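Local coordinates for protein Pcdhgc3 (PDB 4ZI8) that probably mediates calcium-dependent cell adhesion, and may help establish specific neuronal connections, the chain here being the three N-terminal extracellular cadherin repeats, at residues B[26-31]-B[116-121]; B[232-237]-B[312-317]. One frame throughout, in Å; residues are numbered along the deposited sequence.

Interaction 1 (B[26-31]-B[116-121]); sequences EILEER and QDINDN. With CA (calcium ion), chain O; CA (calcium ion), chain P; CA (calcium ion), chain N.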
ATOM      1  N   GLU B  26       0.265  42.830  33.505  1.00 24.15           N
ATOM      2  CA  GLU B  26       0.507  41.939  32.364  1.00 25.40           C
ATOM      3  C   GLU B  26       1.990  41.898  32.175  1.00 23.48           C
ATOM      4  O   GLU B  26       2.623  42.943  32.041  1.00 23.67           O
ATOM      5  CB  GLU B  26      -0.182  42.450  31.095  1.00 31.45           C
ATOM      6  CG  GLU B  26      -1.658  42.775  31.312  1.00 42.79           C
ATOM      7  CD  GLU B  26      -2.452  42.911  30.027  1.00 56.15           C
ATOM      8  OE1 GLU B  26      -1.852  43.226  28.971  1.00 63.07           O
ATOM      9  OE2 GLU B  26      -3.686  42.699  30.088  1.00 58.35           O
ATOM     10  N   ILE B  27       2.565  40.702  32.214  1.00 24.31           N
ATOM     11  CA  ILE B  27       4.004  40.562  32.056  1.00 21.66           C
ATOM     12  C   ILE B  27       4.300  39.394  31.126  1.00 21.12           C
ATOM     13  O   ILE B  27       3.457  38.520  30.951  1.00 19.71           O
ATOM     14  CB  ILE B  27       4.722  40.326  33.412  1.00 20.21           C
ATOM     15  CG1 ILE B  27       4.275  39.018  34.046  1.00 21.55           C
ATOM     16  CG2 ILE B  27       4.411  41.470  34.409  1.00 23.37           C
ATOM     17  CD1 ILE B  27       5.165  38.621  35.278  1.00 20.98           C
ATOM     18  N   LEU B  28       5.496  39.383  30.553  1.00 20.47           N
ATOM     19  CA  LEU B  28       5.967  38.223  29.816  1.00 18.09           C
ATOM     20  C   LEU B  28       6.224  37.047  30.734  1.00 22.80           C
ATOM     21  O   LEU B  28       6.726  37.228  31.864  1.00 20.88           O
ATOM     22  CB  LEU B  28       7.258  38.563  29.070  1.00 19.88           C
ATOM     23  CG  LEU B  28       7.225  39.625  27.975  1.00 23.31           C
ATOM     24  CD1 LEU B  28       8.626  39.798  27.367  1.00 22.30           C
ATOM     25  CD2 LEU B  28       6.186  39.268  26.915  1.00 23.47           C
ATOM     26  N   GLU B  29       5.939  35.827  30.263  1.00 19.02           N
ATOM     27  CA  GLU B  29       6.354  34.664  31.036  1.00 18.14           C
ATOM     28  C   GLU B  29       7.871  34.611  31.171  1.00 16.21           C
ATOM     29  O   GLU B  29       8.612  35.247  30.422  1.00 20.70           O
ATOM     30  CB  GLU B  29       5.850  33.352  30.387  1.00 18.14           C
ATOM     31  CG  GLU B  29       6.288  33.205  28.900  1.00 15.68           C
ATOM     32  CD  GLU B  29       6.199  31.773  28.377  1.00 18.39           C
ATOM     33  OE1 GLU B  29       6.340  30.804  29.157  1.00 17.36           O
ATOM     34  OE2 GLU B  29       5.962  31.623  27.173  1.00 20.02           O
ATOM     35  N   GLU B  30       8.325  33.809  32.121  1.00 18.62           N
ATOM     36  CA  GLU B  30       9.703  33.400  32.248  1.00 18.39           C
ATOM     37  C   GLU B  30      10.589  34.573  32.674  1.00 20.28           C
ATOM     38  O   GLU B  30      11.773  34.572  32.422  1.00 22.17           O
ATOM     39  CB  GLU B  30      10.201  32.754  30.928  1.00 21.45           C
ATOM     40  CG  GLU B  30       9.328  31.610  30.454  1.00 21.62           C
ATOM     41  CD  GLU B  30       9.537  30.295  31.199  1.00 26.30           C
ATOM     42  OE1 GLU B  30      10.282  30.235  32.218  1.00 27.55           O
ATOM     43  OE2 GLU B  30       8.952  29.280  30.739  1.00 27.22           O
ATOM     44  N   ARG B  31      10.024  35.566  33.357  1.00 22.90           N
ATOM     45  CA  ARG B  31      10.878  36.628  33.912  1.00 24.34           C
ATOM     46  C   ARG B  31      11.727  36.103  35.045  1.00 24.61           C
ATOM     47  O   ARG B  31      11.330  35.167  35.738  1.00 26.32           O
ATOM     48  CB  ARG B  31      10.056  37.815  34.407  1.00 23.62           C
ATOM     49  CG  ARG B  31       9.306  38.610  33.339  1.00 28.48           C
ATOM     50  CD  ARG B  31      10.153  38.960  32.111  1.00 30.60           C
ATOM     51  NE  ARG B  31      10.133  37.858  31.144  1.00 30.64           N
ATOM     52  CZ  ARG B  31      10.813  37.855  30.006  1.00 31.17           C
ATOM     53  NH1 ARG B  31      11.562  38.898  29.698  1.00 28.94           N
ATOM     54  NH2 ARG B  31      10.752  36.806  29.181  1.00 31.60           N
ATOM     55  N   GLN B 116       2.019  36.539  29.569  1.00 17.82           N
ATOM     56  CA  GLN B 116       2.052  36.574  28.114  1.00 20.52           C
ATOM     57  C   GLN B 116       3.060  35.587  27.542  1.00 21.83           C
ATOM     58  O   GLN B 116       4.153  35.450  28.069  1.00 21.92           O
ATOM     59  CB  GLN B 116       2.382  37.981  27.634  1.00 22.74           C
ATOM     60  CG  GLN B 116       1.347  39.026  28.112  1.00 26.09           C
ATOM     61  CD  GLN B 116       1.823  40.454  27.940  1.00 35.33           C
ATOM     62  OE1 GLN B 116       3.029  40.734  27.975  1.00 39.20           O
ATOM     63  NE2 GLN B 116       0.875  41.378  27.776  1.00 38.63           N
ATOM     64  N   ASP B 117       2.692  34.948  26.429  1.00 23.37           N
ATOM     65  CA  ASP B 117       3.528  33.929  25.771  1.00 19.34           C
ATOM     66  C   ASP B 117       4.788  34.482  25.200  1.00 17.36           C
ATOM     67  O   ASP B 117       4.767  35.535  24.591  1.00 21.91           O
ATOM     68  CB  ASP B 117       2.750  33.249  24.638  1.00 18.49           C
ATOM     69  CG  ASP B 117       3.453  32.007  24.106  1.00 16.34           C
ATOM     70  OD1 ASP B 117       3.976  31.211  24.914  1.00 17.78           O
ATOM     71  OD2 ASP B 117       3.460  31.796  22.874  1.00 21.43           O
ATOM     72  N   ILE B 118       5.905  33.776  25.369  1.00 21.60           N
ATOM     73  CA  ILE B 118       7.061  34.070  24.541  1.00 19.20           C
ATOM     74  C   ILE B 118       7.392  32.798  23.765  1.00 15.97           C
ATOM     75  O   ILE B 118       6.980  31.680  24.137  1.00 15.95           O
ATOM     76  CB  ILE B 118       8.312  34.579  25.362  1.00 19.59           C
ATOM     77  CG1 ILE B 118       8.912  33.451  26.184  1.00 20.48           C
ATOM     78  CG2 ILE B 118       7.923  35.787  26.286  1.00 18.20           C
ATOM     79  CD1 ILE B 118      10.118  33.868  27.057  1.00 19.38           C
ATOM     80  N   ASN B 119       8.110  32.962  22.673  1.00 16.60           N
ATOM     81  CA  ASN B 119       8.441  31.806  21.846  1.00 17.32           C
ATOM     82  C   ASN B 119       9.651  31.050  22.364  1.00 20.25           C
ATOM     83  O   ASN B 119      10.694  30.965  21.661  1.00 22.07           O
ATOM     84  CB  ASN B 119       8.681  32.203  20.386  1.00 17.86           C
ATOM     85  CG  ASN B 119       8.593  30.981  19.455  1.00 18.35           C
ATOM     86  OD1 ASN B 119       7.948  29.991  19.800  1.00 19.04           O
ATOM     87  ND2 ASN B 119       9.278  31.022  18.319  1.00 18.96           N
ATOM     88  N   ASP B 120       9.511  30.469  23.565  1.00 17.42           N
ATOM     89  CA  ASP B 120      10.592  29.723  24.205  1.00 17.03           C
ATOM     90  C   ASP B 120      10.553  28.223  23.911  1.00 19.85           C
ATOM     91  O   ASP B 120      11.352  27.465  24.482  1.00 22.87           O
ATOM     92  CB  ASP B 120      10.588  29.946  25.731  1.00 21.52           C
ATOM     93  CG  ASP B 120       9.207  29.768  26.381  1.00 23.43           C
ATOM     94  OD1 ASP B 120       8.181  29.719  25.675  1.00 22.95           O
ATOM     95  OD2 ASP B 120       9.130  29.755  27.643  1.00 28.64           O
ATOM     96  N   ASN B 121       9.689  27.780  22.997  1.00 17.57           N
ATOM     97  CA  ASN B 121       9.716  26.357  22.587  1.00 17.89           C
ATOM     98  C   ASN B 121       9.807  26.115  21.075  1.00 17.94           C
ATOM     99  O   ASN B 121       9.102  26.783  20.265  1.00 17.01           O
ATOM    100  CB  ASN B 121       8.471  25.644  23.124  1.00 19.46           C
ATOM    101  CG  ASN B 121       8.393  25.651  24.643  1.00 19.99           C
ATOM    102  OD1 ASN B 121       8.870  24.715  25.306  1.00 21.47           O
ATOM    103  ND2 ASN B 121       7.786  26.705  25.213  1.00 21.56           N
TER
HETATM  104 CA    CA O 402       5.901  30.105  25.493  1.00 20.52          CA
HETATM  105 CA    CA P 403       7.577  28.776  28.902  1.00 20.46          CA
HETATM  106 CA    CA N 401       7.232  27.839  19.464  1.00 18.54          CA
HETATM  107  O   HOH W   1       8.783  26.758  28.366  1.00 19.78           O

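Interaction 2 (B[232-237]-B[312-317]); sequences PAFNQS and IQAKDK. With CA (calcium ion), chain S.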
ATOM      1  N   PRO B 232      12.389 -11.299 -17.712  1.00 30.92           N
ATOM      2  CA  PRO B 232      13.681 -11.906 -18.040  1.00 31.41           C
ATOM      3  C   PRO B 232      14.067 -11.555 -19.465  1.00 32.35           C
ATOM      4  O   PRO B 232      13.196 -11.274 -20.280  1.00 30.46           O
ATOM      5  CB  PRO B 232      13.413 -13.395 -17.888  1.00 31.75           C
ATOM      6  CG  PRO B 232      12.333 -13.446 -16.868  1.00 31.94           C
ATOM      7  CD  PRO B 232      11.443 -12.295 -17.187  1.00 29.01           C
ATOM      8  N   ALA B 233      15.362 -11.547 -19.751  1.00 35.65           N
ATOM      9  CA  ALA B 233      15.841 -11.304 -21.106  1.00 37.20           C
ATOM     10  C   ALA B 233      16.988 -12.245 -21.400  1.00 33.69           C
ATOM     11  O   ALA B 233      17.989 -12.222 -20.685  1.00 29.57           O
ATOM     12  CB  ALA B 233      16.286  -9.857 -21.275  1.00 39.15           C
ATOM     13  N   PHE B 234      16.857 -13.054 -22.446  1.00 30.29           N
ATOM     14  CA  PHE B 234      17.945 -13.948 -22.833  1.00 31.72           C
ATOM     15  C   PHE B 234      19.153 -13.187 -23.351  1.00 34.16           C
ATOM     16  O   PHE B 234      19.009 -12.148 -23.979  1.00 37.25           O
ATOM     17  CB  PHE B 234      17.453 -14.965 -23.876  1.00 27.86           C
ATOM     18  CG  PHE B 234      16.772 -16.148 -23.256  1.00 24.24           C
ATOM     19  CD1 PHE B 234      17.522 -17.185 -22.714  1.00 22.81           C
ATOM     20  CD2 PHE B 234      15.394 -16.205 -23.164  1.00 22.00           C
ATOM     21  CE1 PHE B 234      16.915 -18.253 -22.115  1.00 21.49           C
ATOM     22  CE2 PHE B 234      14.772 -17.294 -22.564  1.00 23.01           C
ATOM     23  CZ  PHE B 234      15.530 -18.310 -22.039  1.00 22.04           C
ATOM     24  N   ASN B 235      20.342 -13.692 -23.039  1.00 35.98           N
ATOM     25  CA  ASN B 235      21.581 -13.141 -23.563  1.00 39.52           C
ATOM     26  C   ASN B 235      21.600 -13.168 -25.073  1.00 38.42           C
ATOM     27  O   ASN B 235      22.103 -12.251 -25.716  1.00 42.06           O
ATOM     28  CB  ASN B 235      22.781 -13.900 -23.010  1.00 46.99           C
ATOM     29  CG  ASN B 235      23.253 -13.339 -21.682  1.00 60.58           C
ATOM     30  OD1 ASN B 235      22.472 -12.752 -20.931  1.00 65.40           O
ATOM     31  ND2 ASN B 235      24.538 -13.499 -21.391  1.00 65.98           N
ATOM     32  N   GLN B 236      21.046 -14.233 -25.632  1.00 38.40           N
ATOM     33  CA  GLN B 236      20.898 -14.333 -27.067  1.00 40.43           C
ATOM     34  C   GLN B 236      19.614 -15.064 -27.379  1.00 35.39           C
ATOM     35  O   GLN B 236      19.124 -15.864 -26.576  1.00 34.47           O
ATOM     36  CB  GLN B 236      22.109 -15.025 -27.702  1.00 42.86           C
ATOM     37  CG  GLN B 236      22.526 -16.285 -27.049  1.00 41.57           C
ATOM     38  CD  GLN B 236      23.806 -16.829 -27.637  1.00 47.35           C
ATOM     39  OE1 GLN B 236      24.894 -16.511 -27.165  1.00 56.35           O
ATOM     40  NE2 GLN B 236      23.688 -17.635 -28.686  1.00 43.19           N
ATOM     41  N   SER B 237      19.048 -14.745 -28.533  1.00 34.65           N
ATOM     42  CA  SER B 237      17.750 -15.258 -28.912  1.00 35.01           C
ATOM     43  C   SER B 237      17.889 -16.624 -29.551  1.00 34.00           C
ATOM     44  O   SER B 237      16.963 -17.425 -29.510  1.00 32.78           O
ATOM     45  CB  SER B 237      17.056 -14.304 -29.877  1.00 41.33           C
ATOM     46  OG  SER B 237      16.489 -13.222 -29.162  1.00 54.95           O
ATOM     47  N   ILE B 312      12.945 -22.534 -25.622  1.00 22.40           N
ATOM     48  CA  ILE B 312      13.102 -22.568 -24.186  1.00 22.45           C
ATOM     49  C   ILE B 312      12.532 -21.257 -23.623  1.00 26.67           C
ATOM     50  O   ILE B 312      12.651 -20.198 -24.237  1.00 25.06           O
ATOM     51  CB  ILE B 312      14.566 -22.777 -23.804  1.00 24.31           C
ATOM     52  CG1 ILE B 312      15.010 -24.191 -24.247  1.00 22.44           C
ATOM     53  CG2 ILE B 312      14.787 -22.575 -22.297  1.00 20.60           C
ATOM     54  CD1 ILE B 312      16.440 -24.521 -23.904  1.00 27.38           C
ATOM     55  N   GLN B 313      11.892 -21.348 -22.471  1.00 23.20           N
ATOM     56  CA  GLN B 313      11.228 -20.202 -21.914  1.00 24.92           C
ATOM     57  C   GLN B 313      11.915 -19.875 -20.606  1.00 23.33           C
ATOM     58  O   GLN B 313      12.325 -20.790 -19.886  1.00 27.37           O
ATOM     59  CB  GLN B 313       9.754 -20.511 -21.720  1.00 29.48           C
ATOM     60  CG  GLN B 313       9.032 -19.538 -20.838  1.00 42.43           C
ATOM     61  CD  GLN B 313       7.616 -19.988 -20.560  1.00 52.10           C
ATOM     62  OE1 GLN B 313       6.697 -19.649 -21.302  1.00 58.79           O
ATOM     63  NE2 GLN B 313       7.436 -20.767 -19.497  1.00 51.72           N
ATOM     64  N   ALA B 314      12.097 -18.589 -20.319  1.00 27.80           N
ATOM     65  CA  ALA B 314      12.566 -18.153 -19.004  1.00 26.91           C
ATOM     66  C   ALA B 314      11.460 -17.334 -18.335  1.00 30.75           C
ATOM     67  O   ALA B 314      10.966 -16.391 -18.954  1.00 28.77           O
ATOM     68  CB  ALA B 314      13.844 -17.308 -19.124  1.00 25.40           C
ATOM     69  N   LYS B 315      11.063 -17.700 -17.113  1.00 26.25           N
ATOM     70  CA  LYS B 315      10.068 -16.945 -16.356  1.00 30.63           C
ATOM     71  C   LYS B 315      10.592 -16.729 -14.947  1.00 28.65           C
ATOM     72  O   LYS B 315      11.285 -17.597 -14.401  1.00 27.71           O
ATOM     73  CB  LYS B 315       8.710 -17.667 -16.321  1.00 37.81           C
ATOM     74  CG  LYS B 315       7.806 -17.368 -17.538  1.00 43.70           C
ATOM     75  CD  LYS B 315       6.315 -17.568 -17.252  1.00 45.63           C
ATOM     76  CE  LYS B 315       5.445 -17.054 -18.425  1.00 45.77           C
ATOM     77  NZ  LYS B 315       3.984 -17.404 -18.354  1.00 44.21           N
ATOM     78  N   ASP B 316      10.287 -15.576 -14.364  1.00 29.57           N
ATOM     79  CA  ASP B 316      10.743 -15.322 -13.000  1.00 29.31           C
ATOM     80  C   ASP B 316       9.724 -15.923 -12.043  1.00 31.42           C
ATOM     81  O   ASP B 316       8.727 -16.500 -12.491  1.00 28.09           O
ATOM     82  CB  ASP B 316      10.975 -13.823 -12.723  1.00 30.63           C
ATOM     83  CG  ASP B 316       9.768 -12.963 -13.013  1.00 30.41           C
ATOM     84  OD1 ASP B 316       8.660 -13.284 -12.530  1.00 33.68           O
ATOM     85  OD2 ASP B 316       9.927 -11.954 -13.738  1.00 30.99           O
ATOM     86  N   LYS B 317       9.974 -15.807 -10.737  1.00 31.19           N
ATOM     87  CA  LYS B 317       9.054 -16.330  -9.727  1.00 31.34           C
ATOM     88  C   LYS B 317       8.191 -15.230  -9.095  1.00 38.47           C
ATOM     89  O   LYS B 317       7.678 -15.396  -7.990  1.00 38.63           O
ATOM     90  CB  LYS B 317       9.836 -17.066  -8.638  1.00 31.05           C
ATOM     91  CG  LYS B 317      10.640 -18.255  -9.158  1.00 30.35           C
ATOM     92  CD  LYS B 317      11.439 -18.907  -8.046  1.00 31.55           C
ATOM     93  CE  LYS B 317      12.148 -20.149  -8.536  1.00 32.33           C
ATOM     94  NZ  LYS B 317      12.721 -21.041  -7.465  1.00 36.37           N
TER
HETATM   95 CA    CA S 406      11.148  -9.995 -13.095  1.00 28.57          CA

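Interaction 1 (B[26-31]-B[116-121])
Leu28 and Gln116 pair as a parallel beta bridge, with Gln116 N hydrogen-bonded to Ile27 O at 2.8 Å and Glu29 N to Gln116 O at 2.9 Å. Past this bridge the two segments part to build the calcium-binding linker between the first two cadherin repeats, the 116-121 segment carrying the family's DxNDN sequence. Glu29 CG sits between the backbone N and carbonyl carbon (chi1 55°), and from there the extended chain sends one carboxylate oxygen to each of two calcium ions. Glu29 OE2 binds the ion that Asp117 OD1, Ile118 O and Asp120 OD1 also hold, and its anti lone pair accepts a nearly straight hydrogen bond (174°) from Ile118 N at 2.8 Å. Asp120, reaching in from the opposite direction with its carboxylate turned 84° from that of Glu29, likewise spans both ions; Glu85 and Asp153 complete the first, while Glu30, Asp83 and Glu85 serve the second. Asn157 is a further polar partner of Asp117, and Arg81 of Glu30. Ile118 lays CG2 against Leu28 CD2 at 3.9 Å and CD1 against the edge of the Arg31 guanidinium. Arg31 folds back side-on, NE and NH2 both gripping Glu29 O. A leucine in place of Arg31 would probably leave this carbonyl without its two donors and the loop less firmly held. At the second calcium, Glu30 OE2 and Asp120 OD2 come within 3.1 Å as fellow ligands.

Interaction 2 (B[232-237]-B[312-317])
Pro232 and Phe234 descend onto Ala314 without any hydrogen bond between the segments: residues 233-234 edge one sheet of the third cadherin repeat, while 312-316 belong to the other, so the contact lies across the Greek-key beta-sandwich. The closest pair of CA atoms, those of Pro232 and Ala314, is 6.4 Å apart, a spacing bridged by side chains rather than by backbone hydrogen bonds. Phe234 can be followed inward. Its CB points toward the 312-317 segment, and with CG anti to the carbonyl carbon (chi1 -83°) the ring continues in that direction. Of the ring atoms, CE2 and CZ do the touching. Phe234 CE2 lies beside Ala314 CB and 4.0 Å from Ile312 O. Phe234 CZ, at the tip, comes 3.5 Å from Ala314 CB and also meets Ile312 CG2. The methyl and carbonyl approach obliquely, whereas the Gln313 carbonyl carbon lies at the ring edge. Val256 and Ala258 of strand 252-259, Tyr271 of strand 269-273 and Ala324 and Cys326 of strand 324-333 also pack on Phe234, placing it between the two sheets. Nearer the calcium end of the repeat, Pro232 presents CB to the same methyl, 4.1 Å from Ala314 CB, and CG to Ala314 O. Asp316 follows, its OD1 accepting from Gly318 N while OD2 joins Asn228, Asn230, Asp260, Asp262 and Asn266 round the calcium ion. Pro232 CD meets this metal-bound oxygen, Asp316 OD2, at 3.8 Å.

How the interactions relate
Interaction 1 and interaction 2 belong to successive calcium-binding junctions of one elongated chain, on opposite sides of its centre, about 71 Å apart between centres and about 51 Å between nearest atoms. The first sits where repeat one meets repeat two and is made largely of metal ligands; the second is apolar packing inside repeat three that reaches its junction with repeat two through a single ligand. Equivalent positions recur: Asn119 and Asn121 bind the third ion of the first junction with Asp208, and Asn228 and Asn230 bind its counterpart with Asp316. Interaction 1 thus covers the end of repeat one and the linker after it, and interaction 2 the calcium-facing end of repeat three beyond the next linker.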